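Local atomic coordinates of myosin-17 (Arabidopsis thaliana, PDB entry 7KFL), a protein that is a plant class XI myosin motor, of which this globular tail is the cargo-binding domain, probably recruiting the cargo that the motor carries along actin. Residues V31-H42 with L129-L140. Sequence-based numbering, arbitrary orientation.
Sequences VAACVIYKCLLH and LSFLNRQGLTKL
K38 reaches from helix 31-43 into the turn at 136-139 and donates hydrogen bonds from NZ to two main-chain carbonyls: NZ lies 2.7 Å from L137 O and 2.6 Å from K139 O. It approaches both oxygens from above their carbonyl planes, 63° out of plane at L137. Extended beyond CG, the chain carries NZ into the turn, and its methylenes pack on the way: CD rests on L132 CD2 at 3.7 Å, and CE touches the CB of L140. Shortening K38 to an alanine would probably leave L137 O and K139 O without their common donor and strip L132 CD2 of its methylene neighbour. One turn further along, the H42 and F131 rings stack face to face, centroids 3.8 Å apart and planes 9° from parallel. With CG anti to the backbone N (chi1 -176°), the imidazole is laid over one face of the phenyl, while L132 CG sits over the rim of the opposite face. C39 SG meets the edge of the same phenyl, 3.8 Å from F131 CZ. Toward the start of the helix, C34 SG packs against T138 and L140, and V31 and V35 meet L137. L15 of helix 4-20 also touches V35 and C39, while A32 and I36 pack on helix 71-89. The loop between strands 92-93 and 146-147 is thus fastened by a positive charge bound to backbone carbonyls, a grip that probably depends more on loop shape than on any acidic side chain.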
loop_
_atom_site.group_PDB
_atom_site.type_symbol
_atom_site.label_atom_id
_atom_site.label_comp_id
_atom_site.label_asym_id
_atom_site.label_seq_id
_atom_site.Cartn_x
_atom_site.Cartn_y
_atom_site.Cartn_z
ATOM N N VAL A 31 -23.252 -0.405 1.356
ATOM C CA VAL A 31 -24.637 -0.131 1.839
ATOM C C VAL A 31 -24.578 0.709 3.122
ATOM O O VAL A 31 -25.327 1.702 3.193
ATOM C CB VAL A 31 -25.440 -1.431 2.035
ATOM C CG1 VAL A 31 -26.736 -1.186 2.792
ATOM C CG2 VAL A 31 -25.720 -2.110 0.704
ATOM N N ALA A 32 -23.733 0.333 4.090
ATOM C CA ALA A 32 -23.664 0.964 5.433
ATOM C C ALA A 32 -23.381 2.467 5.297
ATOM O O ALA A 32 -24.040 3.254 6.004
ATOM C CB ALA A 32 -22.632 0.277 6.297
ATOM N N ALA A 33 -22.454 2.851 4.417
ATOM C CA ALA A 33 -22.103 4.259 4.120
ATOM C C ALA A 33 -23.345 5.013 3.626
ATOM O O ALA A 33 -23.549 6.159 4.061
ATOM C CB ALA A 33 -20.988 4.313 3.107
ATOM N N CYS A 34 -24.142 4.390 2.752
ATOM C CA CYS A 34 -25.379 4.970 2.162
ATOM C C CYS A 34 -26.471 5.078 3.235
ATOM O O CYS A 34 -27.148 6.121 3.283
ATOM C CB CYS A 34 -25.876 4.143 0.982
ATOM S SG CYS A 34 -24.782 4.220 -0.461
ATOM N N VAL A 35 -26.629 4.040 4.061
ATOM C CA VAL A 35 -27.607 3.998 5.190
ATOM C C VAL A 35 -27.243 5.095 6.199
ATOM O O VAL A 35 -28.156 5.840 6.605
ATOM C CB VAL A 35 -27.647 2.605 5.849
ATOM C CG1 VAL A 35 -28.361 2.619 7.193
ATOM C CG2 VAL A 35 -28.274 1.574 4.924
ATOM N N ILE A 36 -25.966 5.179 6.589
ATOM C CA ILE A 36 -25.441 6.200 7.547
ATOM C C ILE A 36 -25.779 7.593 7.005
ATOM O O ILE A 36 -26.451 8.352 7.726
ATOM C CB ILE A 36 -23.925 6.023 7.791
ATOM C CG1 ILE A 36 -23.635 4.813 8.681
ATOM C CG2 ILE A 36 -23.313 7.291 8.371
ATOM C CD1 ILE A 36 -22.204 4.331 8.618
ATOM N N TYR A 37 -25.341 7.895 5.778
ATOM C CA TYR A 37 -25.466 9.226 5.123
ATOM C C TYR A 37 -26.927 9.691 5.129
ATOM O O TYR A 37 -27.178 10.860 5.478
ATOM C CB TYR A 37 -24.936 9.182 3.689
ATOM C CG TYR A 37 -25.036 10.496 2.957
ATOM C CD1 TYR A 37 -24.328 11.605 3.390
ATOM C CD2 TYR A 37 -25.841 10.639 1.838
ATOM C CE1 TYR A 37 -24.415 12.821 2.733
ATOM C CE2 TYR A 37 -25.937 11.848 1.166
ATOM C CZ TYR A 37 -25.220 12.943 1.615
ATOM O OH TYR A 37 -25.305 14.137 0.964
ATOM N N LYS A 38 -27.854 8.804 4.754
ATOM C CA LYS A 38 -29.295 9.124 4.558
ATOM C C LYS A 38 -29.959 9.446 5.902
ATOM O O LYS A 38 -30.709 10.441 5.954
ATOM C CB LYS A 38 -30.000 7.974 3.837
ATOM C CG LYS A 38 -29.661 7.875 2.359
ATOM C CD LYS A 38 -30.543 6.924 1.597
ATOM C CE LYS A 38 -30.349 7.040 0.102
ATOM N NZ LYS A 38 -30.913 5.868 -0.601
ATOM N N CYS A 39 -29.702 8.642 6.938
ATOM C CA CYS A 39 -30.163 8.890 8.332
ATOM C C CYS A 39 -29.742 10.296 8.775
ATOM O O CYS A 39 -30.616 11.056 9.243
ATOM C CB CYS A 39 -29.599 7.858 9.301
ATOM S SG CYS A 39 -30.281 6.199 9.056
ATOM N N LEU A 40 -28.457 10.625 8.621
ATOM C CA LEU A 40 -27.871 11.930 9.027
ATOM C C LEU A 40 -28.523 13.054 8.213
ATOM O O LEU A 40 -28.721 14.153 8.777
ATOM C CB LEU A 40 -26.352 11.900 8.814
ATOM C CG LEU A 40 -25.573 10.868 9.633
ATOM C CD1 LEU A 40 -24.081 10.995 9.366
ATOM C CD2 LEU A 40 -25.857 10.996 11.123
ATOM N N LEU A 41 -28.841 12.785 6.944
ATOM C CA LEU A 41 -29.507 13.748 6.024
ATOM C C LEU A 41 -30.978 13.897 6.437
ATOM O O LEU A 41 -31.472 15.044 6.464
ATOM C CB LEU A 41 -29.368 13.244 4.583
ATOM C CG LEU A 41 -29.355 14.321 3.499
ATOM C CD1 LEU A 41 -28.126 15.212 3.620
ATOM C CD2 LEU A 41 -29.413 13.689 2.116
ATOM N N HIS A 42 -31.633 12.778 6.770
ATOM C CA HIS A 42 -33.044 12.704 7.241
ATOM C C HIS A 42 -33.193 13.489 8.551
ATOM O O HIS A 42 -34.066 14.380 8.607
ATOM C CB HIS A 42 -33.475 11.235 7.385
ATOM C CG HIS A 42 -34.908 11.047 7.760
ATOM N ND1 HIS A 42 -35.946 11.381 6.908
ATOM C CD2 HIS A 42 -35.481 10.548 8.878
ATOM C CE1 HIS A 42 -37.095 11.107 7.492
ATOM N NE2 HIS A 42 -36.837 10.593 8.701
ATOM N N LEU A 129 -36.619 3.706 11.899
ATOM C CA LEU A 129 -35.594 3.613 10.819
ATOM C C LEU A 129 -36.210 3.034 9.533
ATOM O O LEU A 129 -35.432 2.645 8.641
ATOM C CB LEU A 129 -34.429 2.747 11.314
ATOM C CG LEU A 129 -33.027 3.253 10.969
ATOM C CD1 LEU A 129 -32.121 3.210 12.186
ATOM C CD2 LEU A 129 -32.411 2.458 9.829
ATOM N N SER A 130 -37.545 3.020 9.422
ATOM C CA SER A 130 -38.314 2.378 8.321
ATOM C C SER A 130 -38.764 3.434 7.300
ATOM O O SER A 130 -39.745 3.179 6.575
ATOM C CB SER A 130 -39.484 1.596 8.872
ATOM O OG SER A 130 -39.036 0.497 9.653
ATOM N N PHE A 131 -38.056 4.567 7.242
ATOM C CA PHE A 131 -38.235 5.654 6.239
ATOM C C PHE A 131 -37.391 5.351 4.993
ATOM O O PHE A 131 -37.623 5.985 3.944
ATOM C CB PHE A 131 -37.850 7.010 6.840
ATOM C CG PHE A 131 -36.387 7.156 7.174
ATOM C CD1 PHE A 131 -35.888 6.718 8.391
ATOM C CD2 PHE A 131 -35.504 7.722 6.265
ATOM C CE1 PHE A 131 -34.541 6.843 8.694
ATOM C CE2 PHE A 131 -34.156 7.848 6.570
ATOM C CZ PHE A 131 -33.679 7.408 7.783
ATOM N N LEU A 132 -36.445 4.409 5.110
ATOM C CA LEU A 132 -35.492 4.011 4.035
ATOM C C LEU A 132 -36.148 3.011 3.069
ATOM O O LEU A 132 -35.474 2.611 2.097
ATOM C CB LEU A 132 -34.238 3.413 4.684
ATOM C CG LEU A 132 -33.271 4.423 5.301
ATOM C CD1 LEU A 132 -32.389 3.768 6.352
ATOM C CD2 LEU A 132 -32.421 5.084 4.228
ATOM N N ASN A 133 -37.412 2.639 3.306
ATOM C CA ASN A 133 -38.164 1.640 2.498
ATOM C C ASN A 133 -38.853 2.327 1.311
ATOM O O ASN A 133 -39.529 1.613 0.544
ATOM C CB ASN A 133 -39.196 0.884 3.344
ATOM C CG ASN A 133 -38.661 0.434 4.687
ATOM O OD1 ASN A 133 -37.454 0.441 4.918
ATOM N ND2 ASN A 133 -39.552 0.044 5.583
ATOM N N ARG A 134 -38.693 3.650 1.162
ATOM C CA ARG A 134 -39.352 4.460 0.099
ATOM C C ARG A 134 -38.550 4.354 -1.208
ATOM O O ARG A 134 -39.156 4.560 -2.279
ATOM C CB ARG A 134 -39.550 5.909 0.571
ATOM C CG ARG A 134 -38.354 6.840 0.399
ATOM C CD ARG A 134 -38.524 7.856 -0.723
ATOM N NE ARG A 134 -37.782 9.089 -0.477
ATOM C CZ ARG A 134 -37.703 10.122 -1.317
ATOM N NH1 ARG A 134 -38.317 10.088 -2.489
ATOM N NH2 ARG A 134 -37.002 11.191 -0.979
ATOM N N GLN A 135 -37.250 4.040 -1.130
ATOM C CA GLN A 135 -36.362 3.884 -2.317
ATOM C C GLN A 135 -35.220 2.909 -1.999
ATOM O O GLN A 135 -35.104 2.485 -0.830
ATOM C CB GLN A 135 -35.830 5.248 -2.766
ATOM C CG GLN A 135 -34.901 5.923 -1.763
ATOM C CD GLN A 135 -34.541 7.339 -2.151
ATOM O OE1 GLN A 135 -34.580 8.253 -1.331
ATOM N NE2 GLN A 135 -34.182 7.536 -3.411
ATOM N N GLY A 136 -34.424 2.568 -3.020
ATOM C CA GLY A 136 -33.224 1.714 -2.908
ATOM C C GLY A 136 -32.153 2.384 -2.066
ATOM O O GLY A 136 -31.954 3.603 -2.232
ATOM N N LEU A 137 -31.484 1.612 -1.204
ATOM C CA LEU A 137 -30.539 2.106 -0.164
ATOM C C LEU A 137 -29.384 2.876 -0.815
ATOM O O LEU A 137 -29.009 3.929 -0.268
ATOM C CB LEU A 137 -30.021 0.917 0.653
ATOM C CG LEU A 137 -30.907 0.458 1.813
ATOM C CD1 LEU A 137 -32.387 0.554 1.473
ATOM C CD2 LEU A 137 -30.556 -0.962 2.228
ATOM N N THR A 138 -28.857 2.384 -1.939
ATOM C CA THR A 138 -27.654 2.936 -2.621
ATOM C C THR A 138 -28.059 3.971 -3.680
ATOM O O THR A 138 -27.154 4.667 -4.182
ATOM C CB THR A 138 -26.797 1.805 -3.200
ATOM O OG1 THR A 138 -27.614 1.036 -4.085
ATOM C CG2 THR A 138 -26.211 0.920 -2.122
ATOM N N LYS A 139 -29.353 4.073 -4.004
ATOM C CA LYS A 139 -29.920 5.159 -4.851
ATOM C C LYS A 139 -30.200 6.369 -3.954
ATOM O O LYS A 139 -31.142 6.284 -3.142
ATOM C CB LYS A 139 -31.201 4.701 -5.559
ATOM C CG LYS A 139 -31.968 5.792 -6.299
ATOM C CD LYS A 139 -31.107 6.641 -7.218
ATOM C CE LYS A 139 -31.903 7.648 -8.022
ATOM N NZ LYS A 139 -31.042 8.743 -8.529
ATOM N N LEU A 140 -29.430 7.452 -4.108
ATOM C CA LEU A 140 -29.493 8.645 -3.219
ATOM C C LEU A 140 -29.860 9.887 -4.039
ATOM O O LEU A 140 -29.319 10.050 -5.154
ATOM C CB LEU A 140 -28.165 8.824 -2.467
ATOM C CG LEU A 140 -26.926 8.149 -3.060
ATOM C CD1 LEU A 140 -26.308 8.998 -4.160
ATOM C CD2 LEU A 140 -25.900 7.862 -1.974
#